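Local coordinates for Ice-binding protein 1 (Shewanella frigidimarina, PDB 6BG8) that binds ice as the ice-binding domain of a bacterial adhesin that fixes the cell to ice, inhibits crystal growth and depresses the freezing point, at residues V31-R42 with L60-D70; L124-V135 with S152-T163. All coordinates share one frame; numbering follows the deposited sequence. Where two conformers were deposited one is given.

Contact 1 of 2, residues V31-R42 with L60-D70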
loop_
_atom_site.group_PDB
_atom_site.type_symbol
_atom_site.label_atom_id
_atom_site.label_comp_id
_atom_site.label_asym_id
_atom_site.label_seq_id
_atom_site.Cartn_x
_atom_site.Cartn_y
_atom_site.Cartn_z
ATOM N N VAL A 31 -6.970 8.780 -5.538
ATOM C CA VAL A 31 -8.389 8.547 -5.803
ATOM C C VAL A 31 -8.911 7.381 -4.965
ATOM O O VAL A 31 -8.231 6.360 -4.808
ATOM C CB VAL A 31 -8.631 8.261 -7.304
ATOM C CG1 VAL A 31 -10.103 8.032 -7.574
ATOM C CG2 VAL A 31 -8.104 9.396 -8.167
ATOM N N ASP A 32 -10.122 7.546 -4.424
ATOM C CA ASP A 32 -10.970 6.474 -3.887
ATOM C C ASP A 32 -10.473 5.909 -2.562
ATOM O O ASP A 32 -10.914 4.831 -2.147
ATOM C CB ASP A 32 -11.136 5.323 -4.893
ATOM C CG ASP A 32 -12.015 5.699 -6.081
ATOM O OD1 ASP A 32 -12.804 6.660 -5.968
ATOM O OD2 ASP A 32 -11.933 5.015 -7.125
ATOM N N GLY A 33 -9.568 6.602 -1.879
ATOM C CA GLY A 33 -9.129 6.165 -0.567
ATOM C C GLY A 33 -8.758 7.355 0.289
ATOM O O GLY A 33 -8.547 8.464 -0.208
ATOM N N ASP A 34 -8.656 7.102 1.587
ATOM C CA ASP A 34 -8.286 8.108 2.574
ATOM C C ASP A 34 -6.770 8.166 2.765
ATOM O O ASP A 34 -6.030 7.255 2.388
ATOM C CB ASP A 34 -8.955 7.798 3.918
ATOM C CG ASP A 34 -10.461 7.936 3.864
ATOM O OD1 ASP A 34 -10.953 8.793 3.104
ATOM O OD2 ASP A 34 -11.153 7.184 4.571
ATOM N N LEU A 35 -6.317 9.254 3.379
ATOM C CA LEU A 35 -4.930 9.424 3.791
ATOM C C LEU A 35 -4.882 9.506 5.309
ATOM O O LEU A 35 -5.745 10.135 5.933
ATOM C CB LEU A 35 -4.321 10.694 3.189
ATOM C CG LEU A 35 -3.565 10.572 1.862
ATOM C CD1 LEU A 35 -4.373 9.822 0.808
ATOM C CD2 LEU A 35 -3.152 11.953 1.339
ATOM N N GLY A 36 -3.876 8.876 5.905
ATOM C CA GLY A 36 -3.738 8.966 7.343
ATOM C C GLY A 36 -2.304 8.988 7.812
ATOM O O GLY A 36 -1.452 8.300 7.241
ATOM N N ILE A 37 -2.032 9.794 8.843
ATOM C CA ILE A 37 -0.785 9.764 9.592
ATOM C C ILE A 37 -1.135 9.360 11.020
ATOM O O ILE A 37 -2.061 9.922 11.618
ATOM C CB ILE A 37 -0.061 11.126 9.560
ATOM C CG1 ILE A 37 0.285 11.509 8.111
ATOM C CG2 ILE A 37 1.176 11.085 10.431
ATOM C CD1 ILE A 37 0.845 12.931 7.952
ATOM N N LEU A 38 -0.425 8.363 11.551
ATOM C CA LEU A 38 -0.826 7.757 12.816
ATOM C C LEU A 38 -0.135 8.353 14.034
ATOM O O LEU A 38 -0.742 8.393 15.112
ATOM C CB LEU A 38 -0.540 6.248 12.803
ATOM C CG LEU A 38 -1.253 5.392 11.752
ATOM C CD1 LEU A 38 -0.622 4.010 11.703
ATOM C CD2 LEU A 38 -2.750 5.269 12.019
ATOM N N ASP A 39 1.124 8.784 13.909
ATOM C CA ASP A 39 1.930 9.071 15.090
ATOM C C ASP A 39 2.574 10.447 15.042
ATOM O O ASP A 39 3.526 10.695 15.788
ATOM C CB ASP A 39 3.009 8.000 15.288
ATOM C CG ASP A 39 2.424 6.617 15.458
ATOM O OD1 ASP A 39 1.642 6.425 16.411
ATOM O OD2 ASP A 39 2.739 5.737 14.635
ATOM N N GLN A 40 2.080 11.337 14.180
ATOM C CA GLN A 40 2.500 12.736 14.152
ATOM C C GLN A 40 1.305 13.595 13.757
ATOM O O GLN A 40 0.292 13.098 13.263
ATOM C CB GLN A 40 3.663 12.985 13.181
ATOM C CG GLN A 40 4.955 12.215 13.467
ATOM C CD GLN A 40 5.738 12.741 14.674
ATOM O OE1 GLN A 40 5.326 13.695 15.331
ATOM N NE2 GLN A 40 6.873 12.108 14.966
ATOM N N ALA A 41 1.434 14.901 13.985
ATOM C CA ALA A 41 0.364 15.844 13.678
ATOM C C ALA A 41 0.235 16.077 12.167
ATOM O O ALA A 41 1.094 15.702 11.371
ATOM C CB ALA A 41 0.609 17.175 14.387
ATOM N N ARG A 42 -0.879 16.718 11.788
ATOM C CA ARG A 42 -1.173 17.082 10.404
ATOM C C ARG A 42 -0.042 17.868 9.745
ATOM O O ARG A 42 0.070 17.867 8.515
ATOM C CB ARG A 42 -2.477 17.900 10.368
ATOM C CG ARG A 42 -2.800 18.571 9.038
ATOM C CD ARG A 42 -4.262 18.986 8.977
ATOM N NE ARG A 42 -5.152 17.834 8.966
ATOM C CZ ARG A 42 -5.466 17.131 7.879
ATOM N NH1 ARG A 42 -6.290 16.095 7.989
ATOM N NH2 ARG A 42 -4.968 17.468 6.686
ATOM N N LEU A 60 -6.603 14.844 -3.905
ATOM C CA LEU A 60 -7.253 13.642 -3.402
ATOM C C LEU A 60 -8.737 13.712 -3.722
ATOM O O LEU A 60 -9.423 14.648 -3.305
ATOM C CB LEU A 60 -7.029 13.507 -1.892
ATOM C CG LEU A 60 -7.765 12.395 -1.154
ATOM C CD1 LEU A 60 -7.288 11.052 -1.668
ATOM C CD2 LEU A 60 -7.509 12.519 0.353
ATOM N N THR A 61 -9.236 12.727 -4.463
ATOM C CA THR A 61 -10.636 12.638 -4.855
ATOM C C THR A 61 -11.276 11.418 -4.199
ATOM O O THR A 61 -10.657 10.353 -4.153
ATOM C CB THR A 61 -10.746 12.535 -6.378
ATOM O OG1 THR A 61 -10.124 13.679 -6.976
ATOM C CG2 THR A 61 -12.205 12.448 -6.812
ATOM N N ASN A 62 -12.509 11.572 -3.705
ATOM C CA ASN A 62 -13.247 10.494 -3.041
ATOM C C ASN A 62 -12.456 9.943 -1.852
ATOM O O ASN A 62 -12.306 8.731 -1.674
ATOM C CB ASN A 62 -13.618 9.376 -4.021
ATOM C CG ASN A 62 -14.662 8.435 -3.451
ATOM O OD1 ASN A 62 -15.361 8.790 -2.506
ATOM N ND2 ASN A 62 -14.771 7.229 -4.015
ATOM N N GLY A 63 -11.940 10.857 -1.041
ATOM C CA GLY A 63 -11.208 10.488 0.153
ATOM C C GLY A 63 -10.899 11.732 0.949
ATOM O O GLY A 63 -11.005 12.854 0.442
ATOM N N LEU A 64 -10.534 11.518 2.213
ATOM C CA LEU A 64 -10.133 12.600 3.101
ATOM C C LEU A 64 -8.821 12.230 3.779
ATOM O O LEU A 64 -8.450 11.056 3.862
ATOM C CB LEU A 64 -11.207 12.892 4.166
ATOM C CG LEU A 64 -12.566 13.367 3.647
ATOM C CD1 LEU A 64 -13.607 13.304 4.760
ATOM C CD2 LEU A 64 -12.442 14.781 3.093
ATOM N N SER A 65 -8.125 13.246 4.277
ATOM C CA SER A 65 -6.916 13.046 5.062
ATOM C C SER A 65 -7.207 13.201 6.551
ATOM O O SER A 65 -8.122 13.922 6.958
ATOM C CB SER A 65 -5.823 14.029 4.648
ATOM O OG SER A 65 -6.224 15.361 4.923
ATOM N N TYR A 66 -6.409 12.511 7.365
ATOM C CA TYR A 66 -6.651 12.384 8.794
ATOM C C TYR A 66 -5.344 12.464 9.558
ATOM O O TYR A 66 -4.329 11.911 9.121
ATOM C CB TYR A 66 -7.330 11.048 9.122
ATOM C CG TYR A 66 -8.721 10.940 8.569
ATOM C CD1 TYR A 66 -9.788 11.583 9.188
ATOM C CD2 TYR A 66 -8.971 10.197 7.415
ATOM C CE1 TYR A 66 -11.070 11.497 8.668
ATOM C CE2 TYR A 66 -10.248 10.100 6.897
ATOM C CZ TYR A 66 -11.291 10.743 7.528
ATOM O OH TYR A 66 -12.563 10.643 7.013
ATOM N N ALA A 67 -5.381 13.153 10.700
ATOM C CA ALA A 67 -4.302 13.128 11.678
ATOM C C ALA A 67 -4.912 13.281 13.063
ATOM O O ALA A 67 -6.017 13.799 13.220
ATOM C CB ALA A 67 -3.261 14.221 11.420
ATOM N N GLY A 68 -4.186 12.800 14.072
ATOM C CA GLY A 68 -4.753 12.727 15.410
ATOM C C GLY A 68 -4.952 14.067 16.088
ATOM O O GLY A 68 -5.737 14.154 17.043
ATOM N N ASP A 69 -4.258 15.106 15.636
ATOM C CA ASP A 69 -4.489 16.440 16.177
ATOM C C ASP A 69 -5.687 17.137 15.538
ATOM O O ASP A 69 -6.028 18.246 15.963
ATOM C CB ASP A 69 -3.234 17.309 16.007
ATOM C CG ASP A 69 -2.943 17.628 14.555
ATOM O OD1 ASP A 69 -2.895 16.670 13.749
ATOM O OD2 ASP A 69 -2.777 18.825 14.211
ATOM N N ASP A 70 -6.331 16.520 14.544
ATOM C CA ASP A 70 -7.477 17.140 13.878
ATOM C C ASP A 70 -8.584 17.421 14.882
ATOM O O ASP A 70 -9.142 16.493 15.481
ATOM C CB ASP A 70 -8.006 16.235 12.760
ATOM C CG ASP A 70 -7.125 16.241 11.520
ATOM O OD1 ASP A 70 -6.216 17.083 11.428
ATOM O OD2 ASP A 70 -7.343 15.387 10.630
HETATM O O HOH W 1 -13.100 9.607 4.567
HETATM O O HOH W 2 -12.301 6.980 0.483
HETATM O O HOH W 3 -1.720 11.379 13.710
#

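Contact 2 of 2, residues L124-V135 with S152-T163. With SO4 (sulfate ion), chain C.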
loop_
_atom_site.group_PDB
_atom_site.type_symbol
_atom_site.label_atom_id
_atom_site.label_comp_id
_atom_site.label_asym_id
_atom_site.label_seq_id
_atom_site.Cartn_x
_atom_site.Cartn_y
_atom_site.Cartn_z
ATOM N N LEU A 124 3.793 -15.453 -12.633
ATOM C CA LEU A 124 3.559 -16.198 -11.398
ATOM C C LEU A 124 2.071 -16.415 -11.174
ATOM O O LEU A 124 1.252 -15.538 -11.471
ATOM C CB LEU A 124 4.153 -15.467 -10.187
ATOM C CG LEU A 124 5.678 -15.354 -10.166
ATOM C CD1 LEU A 124 6.156 -14.588 -8.919
ATOM C CD2 LEU A 124 6.320 -16.734 -10.257
ATOM N N THR A 125 1.734 -17.577 -10.625
ATOM C CA THR A 125 0.368 -17.870 -10.231
ATOM C C THR A 125 0.168 -17.521 -8.754
ATOM O O THR A 125 1.101 -17.120 -8.051
ATOM C CB THR A 125 0.045 -19.329 -10.536
ATOM O OG1 THR A 125 1.145 -20.150 -10.139
ATOM C CG2 THR A 125 -0.137 -19.494 -12.029
ATOM N N ARG A 126 -1.068 -17.662 -8.290
ATOM C CA ARG A 126 -1.369 -17.274 -6.921
ATOM C C ARG A 126 -0.578 -18.126 -5.935
ATOM O O ARG A 126 -0.112 -19.229 -6.245
ATOM C CB ARG A 126 -2.863 -17.399 -6.642
ATOM C CG ARG A 126 -3.331 -18.812 -6.457
ATOM C CD ARG A 126 -4.744 -18.937 -6.963
ATOM N NE ARG A 126 -5.396 -20.151 -6.503
ATOM C CZ ARG A 126 -6.711 -20.296 -6.422
ATOM N NH1 ARG A 126 -7.514 -19.293 -6.763
ATOM N NH2 ARG A 126 -7.220 -21.443 -5.987
ATOM N N GLY A 127 -0.420 -17.598 -4.737
ATOM C CA GLY A 127 0.331 -18.283 -3.715
ATOM C C GLY A 127 1.018 -17.283 -2.810
ATOM O O GLY A 127 0.766 -16.082 -2.875
ATOM N N VAL A 128 1.904 -17.828 -1.977
ATOM C CA VAL A 128 2.695 -17.095 -0.994
ATOM C C VAL A 128 4.156 -17.265 -1.365
ATOM O O VAL A 128 4.668 -18.394 -1.375
ATOM C CB VAL A 128 2.462 -17.615 0.432
ATOM C CG1 VAL A 128 3.372 -16.863 1.421
ATOM C CG2 VAL A 128 0.999 -17.499 0.813
ATOM N N TYR A 129 4.833 -16.153 -1.638
ATOM C CA TYR A 129 6.213 -16.166 -2.106
ATOM C C TYR A 129 7.083 -15.446 -1.091
ATOM O O TYR A 129 6.906 -14.245 -0.857
ATOM C CB TYR A 129 6.312 -15.503 -3.487
ATOM C CG TYR A 129 5.513 -16.228 -4.537
ATOM C CD1 TYR A 129 4.174 -15.921 -4.760
ATOM C CD2 TYR A 129 6.076 -17.260 -5.278
ATOM C CE1 TYR A 129 3.438 -16.593 -5.712
ATOM C CE2 TYR A 129 5.343 -17.938 -6.242
ATOM C CZ TYR A 129 4.022 -17.598 -6.452
ATOM O OH TYR A 129 3.279 -18.274 -7.397
ATOM N N LYS A 130 8.018 -16.181 -0.492
ATOM C CA LYS A 130 8.816 -15.687 0.625
ATOM C C LYS A 130 10.297 -15.715 0.275
ATOM O O LYS A 130 10.776 -16.653 -0.374
ATOM C CB LYS A 130 8.566 -16.527 1.876
ATOM C CG LYS A 130 9.269 -16.018 3.128
ATOM C CD LYS A 130 8.964 -16.953 4.290
ATOM C CE LYS A 130 9.829 -16.651 5.515
ATOM N NZ LYS A 130 9.662 -15.247 5.997
ATOM N N THR A 131 11.009 -14.671 0.694
ATOM C CA THR A 131 12.462 -14.650 0.667
ATOM C C THR A 131 12.927 -13.761 1.804
ATOM O O THR A 131 12.230 -12.821 2.195
ATOM C CB THR A 131 13.034 -14.142 -0.662
ATOM O OG1 THR A 131 14.474 -14.165 -0.614
ATOM C CG2 THR A 131 12.568 -12.730 -0.933
ATOM N N ALA A 132 14.104 -14.077 2.336
ATOM C CA ALA A 132 14.720 -13.265 3.374
ATOM C C ALA A 132 15.608 -12.160 2.806
ATOM O O ALA A 132 16.035 -11.273 3.560
ATOM C CB ALA A 132 15.528 -14.165 4.320
ATOM N N ALA A 133 15.862 -12.171 1.498
ATOM C CA ALA A 133 16.757 -11.213 0.869
ATOM C C ALA A 133 15.958 -10.019 0.347
ATOM O O ALA A 133 14.763 -9.882 0.618
ATOM C CB ALA A 133 17.548 -11.897 -0.242
ATOM N N ASP A 134 16.626 -9.128 -0.391
ATOM C CA ASP A 134 15.951 -8.069 -1.131
ATOM C C ASP A 134 15.427 -8.610 -2.456
ATOM O O ASP A 134 15.985 -9.554 -3.031
ATOM C CB ASP A 134 16.896 -6.893 -1.430
ATOM C CG ASP A 134 17.667 -6.414 -0.219
ATOM O OD1 ASP A 134 17.040 -6.106 0.811
ATOM O OD2 ASP A 134 18.909 -6.320 -0.304
ATOM N N VAL A 135 14.363 -7.987 -2.965
ATOM C CA VAL A 135 13.769 -8.369 -4.242
ATOM C C VAL A 135 13.760 -7.160 -5.168
ATOM O O VAL A 135 13.413 -6.049 -4.752
ATOM C CB VAL A 135 12.337 -8.912 -4.085
ATOM C CG1 VAL A 135 11.710 -9.137 -5.466
ATOM C CG2 VAL A 135 12.331 -10.190 -3.260
ATOM N N SER A 152 -8.198 -15.070 -6.770
ATOM C CA SER A 152 -6.836 -15.537 -6.534
ATOM C C SER A 152 -6.032 -14.513 -5.745
ATOM O O SER A 152 -5.993 -13.327 -6.100
ATOM C CB SER A 152 -6.134 -15.831 -7.854
ATOM O OG SER A 152 -6.656 -17.005 -8.442
ATOM N N VAL A 153 -5.362 -14.988 -4.697
ATOM C CA VAL A 153 -4.610 -14.145 -3.770
ATOM C C VAL A 153 -3.122 -14.365 -4.005
ATOM O O VAL A 153 -2.666 -15.509 -4.140
ATOM C CB VAL A 153 -4.984 -14.445 -2.307
ATOM C CG1 VAL A 153 -3.963 -13.810 -1.353
ATOM C CG2 VAL A 153 -6.376 -13.924 -2.007
ATOM N N PHE A 154 -2.367 -13.271 -4.058
ATOM C CA PHE A 154 -0.918 -13.290 -4.223
ATOM C C PHE A 154 -0.301 -12.559 -3.040
ATOM O O PHE A 154 -0.643 -11.404 -2.786
ATOM C CB PHE A 154 -0.489 -12.593 -5.521
ATOM C CG PHE A 154 -1.095 -13.168 -6.769
ATOM C CD1 PHE A 154 -2.434 -12.957 -7.080
ATOM C CD2 PHE A 154 -0.302 -13.859 -7.669
ATOM C CE1 PHE A 154 -2.982 -13.472 -8.258
ATOM C CE2 PHE A 154 -0.838 -14.367 -8.847
ATOM C CZ PHE A 154 -2.185 -14.166 -9.134
ATOM N N ILE A 155 0.613 -13.218 -2.329
ATOM C CA ILE A 155 1.312 -12.602 -1.209
ATOM C C ILE A 155 2.799 -12.728 -1.465
ATOM O O ILE A 155 3.310 -13.835 -1.684
ATOM C CB ILE A 155 0.930 -13.245 0.131
ATOM C CG1 ILE A 155 -0.541 -12.955 0.439
ATOM C CG2 ILE A 155 1.834 -12.726 1.251
ATOM C CD1 ILE A 155 -1.108 -13.763 1.596
ATOM N N PHE A 156 3.484 -11.595 -1.455
ATOM C CA PHE A 156 4.937 -11.529 -1.522
ATOM C C PHE A 156 5.433 -11.002 -0.191
ATOM O O PHE A 156 5.041 -9.909 0.230
ATOM C CB PHE A 156 5.390 -10.632 -2.670
ATOM C CG PHE A 156 4.957 -11.136 -4.005
ATOM C CD1 PHE A 156 3.711 -10.801 -4.522
ATOM C CD2 PHE A 156 5.772 -11.990 -4.726
ATOM C CE1 PHE A 156 3.307 -11.300 -5.755
ATOM C CE2 PHE A 156 5.372 -12.487 -5.943
ATOM C CZ PHE A 156 4.138 -12.144 -6.455
ATOM N N THR A 157 6.254 -11.794 0.490
ATOM C CA THR A 157 6.672 -11.451 1.843
ATOM C C THR A 157 8.192 -11.530 1.932
ATOM O O THR A 157 8.784 -12.593 1.724
ATOM C CB THR A 157 5.965 -12.337 2.870
ATOM O OG1 THR A 157 6.432 -11.989 4.173
ATOM C CG2 THR A 157 6.158 -13.835 2.589
ATOM N N ILE A 158 8.818 -10.393 2.231
ATOM C CA ILE A 158 10.201 -10.124 1.856
ATOM C C ILE A 158 10.961 -9.611 3.065
ATOM O O ILE A 158 10.542 -8.634 3.698
ATOM C CB ILE A 158 10.265 -9.104 0.701
ATOM C CG1 ILE A 158 9.652 -9.729 -0.563
ATOM C CG2 ILE A 158 11.701 -8.611 0.481
ATOM C CD1 ILE A 158 9.365 -8.725 -1.705
ATOM N N GLY A 159 12.086 -10.263 3.377
ATOM C CA GLY A 159 12.869 -9.905 4.547
ATOM C C GLY A 159 13.758 -8.698 4.374
ATOM O O GLY A 159 14.234 -8.143 5.368
ATOM N N GLY A 160 13.989 -8.278 3.138
ATOM C CA GLY A 160 14.720 -7.054 2.883
ATOM C C GLY A 160 13.842 -5.988 2.256
ATOM O O GLY A 160 12.701 -5.768 2.684
ATOM N N ASN A 161 14.369 -5.320 1.237
ATOM C CA ASN A 161 13.640 -4.306 0.493
ATOM C C ASN A 161 12.956 -4.908 -0.734
ATOM O O ASN A 161 13.255 -6.026 -1.159
ATOM C CB ASN A 161 14.587 -3.192 0.041
ATOM C CG ASN A 161 15.373 -2.581 1.181
ATOM O OD1 ASN A 161 14.844 -2.344 2.268
ATOM N ND2 ASN A 161 16.653 -2.304 0.930
ATOM N N LEU A 162 12.036 -4.132 -1.317
ATOM C CA LEU A 162 11.453 -4.402 -2.629
ATOM C C LEU A 162 11.626 -3.152 -3.474
ATOM O O LEU A 162 11.209 -2.068 -3.057
ATOM C CB LEU A 162 9.961 -4.762 -2.545
ATOM C CG LEU A 162 9.181 -4.767 -3.878
ATOM C CD1 LEU A 162 9.714 -5.825 -4.841
ATOM C CD2 LEU A 162 7.686 -4.934 -3.691
ATOM N N THR A 163 12.235 -3.301 -4.652
ATOM C CA THR A 163 12.513 -2.171 -5.535
ATOM C C THR A 163 12.164 -2.534 -6.972
ATOM O O THR A 163 12.735 -3.470 -7.528
ATOM C CB THR A 163 13.985 -1.760 -5.455
ATOM O OG1 THR A 163 14.344 -1.509 -4.096
ATOM C CG2 THR A 163 14.234 -0.496 -6.282
HETATM S S SO4 C . -3.595 -23.158 -5.775
HETATM O O1 SO4 C . -4.904 -23.058 -5.142
HETATM O O2 SO4 C . -2.654 -23.897 -4.943
HETATM O O3 SO4 C . -3.798 -23.702 -7.109
HETATM O O4 SO4 C . -2.941 -21.886 -5.967
HETATM O O HOH W 4 6.862 -14.474 5.855
HETATM O O HOH W 5 15.166 -4.039 -3.281
#

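Contact 1 of 2, residues V31-R42 with L60-D70
Residues 31-37 run parallel to residues 61-66, pairing as Val31 with Thr61, Leu35 with Ser65 and Gly36 with Tyr66, and between the paired ends the two chains turn together, Asp32 beside Asn62. Two aspartates hold this shared corner. Asp32 OD1 receives Asn62 ND2 at 2.8 Å from above its carboxylate plane, the two flat groups standing almost perpendicular. Asp34 OD1 takes Leu64 N at 2.9 Å on its anti side, while OD2 of the same residue forms a salt bridge with Arg13. The edge of the Tyr66 ring lies against this carboxylate, and a water joins Asp34 OD1 to Tyr66 OH. On the other face Leu35 CD1 meets Leu60 CD1 at 4.0 Å.

Past the strands the chain folds back, and Arg42 returns to residues 65-70. Bent at chi3 (-66°), its side chain lays the guanidinium nearly coplanar with the Asp70 carboxylate: NE reaches Asp70 OD1 at 2.8 Å and NH1 reaches Asp70 OD2 at 2.9 Å, both on the syn side. NH1 and NH2 also close on Ser65 OG, which has Gly55 O as a further partner. Asp69 OD1 accepts Arg42 N at 2.8 Å, and Asp70 OD2 also takes Ala67 N across its own turn. Held along two edges, the guanidinium has little freedom to rotate, and together with the N-H of Ala67 it probably favours the deprotonated form of Asp70.

Contact 2 of 2, residues L124-V135 with S152-T163
Arg126 reaches along Ser152 at the start of two parallel strands, 127-131 and 154-158, whose axes lie 4.8 Å apart and are inclined by 11°. The side chain is one of two modelled conformers, so its reach to Ser152 and the sulfate is less certain. Its CB sits 3.1 Å from Val153 O and also touches Ser152 CB. CG comes close to sulfate O4, CD packs against the CB and OG of Ser152, and NE donates to sulfate O4 at 3.1 Å and weakly to O1, which CZ also lies near. At the tip the two amino groups part company: NH1 turns to Ser152 OG at 3.0 Å and also meets Asp149 in a salt bridge, whereas NH2 holds sulfate O1 at 2.9 Å. The sulfate probably came from the crystallisation liquor. Ser152 OG is held as well by Gly146 O. Behind this reach, Arg126 CA sits over one face of the Phe154 ring, toward its rim, in a CH-pi contact.

Further along, Tyr129 and Phe156 point the same way from neighbouring strands, CG of each beside its own backbone N (chi1 -62° in both). Their planes are 17° apart but slid so far that the rings barely overlap; they touch through Tyr129 CB on Phe156 CD2 and Tyr129 CD1 on Phe156 CE2. Leu124 CD1 adds to the edge of Phe156, and Tyr129 OH bonds back to Thr125 O at 2.6 Å. Beyond the strands, Asp134 OD1 accepts Asn161 N at 2.8 Å on its anti side, spanning the corner, and Val135 CG2 packs across Ile158 CD1. In-register parallel strands, aligned aromatic side chains and matched corners are characteristic of the right-handed beta-solenoid of DUF3494 ice-binding proteins.

In the fold
From the N terminus, the chain makes contact 1 first: residues 60-70 return beside 31-42 after an excursion of 17 residues that includes strand 45-46. Helix 84-103 follows, its residues covering Leu38 and Tyr66 of contact 1. Contact 2 opens only after that helix, and 152-163 comes back beside 124-135 after 16 residues that include strand 142-145. The two closures are therefore in series, neither crossing nor enclosing the other. Their centres lie about 28 Å apart on opposite sides of the chain's centre. Strands 14-18 and 29-31 tie contact 1 to the later strands 219-222 and 233-236, while strands 127-131 and 154-158 of contact 2 lie between strands 112-114 and 182-186.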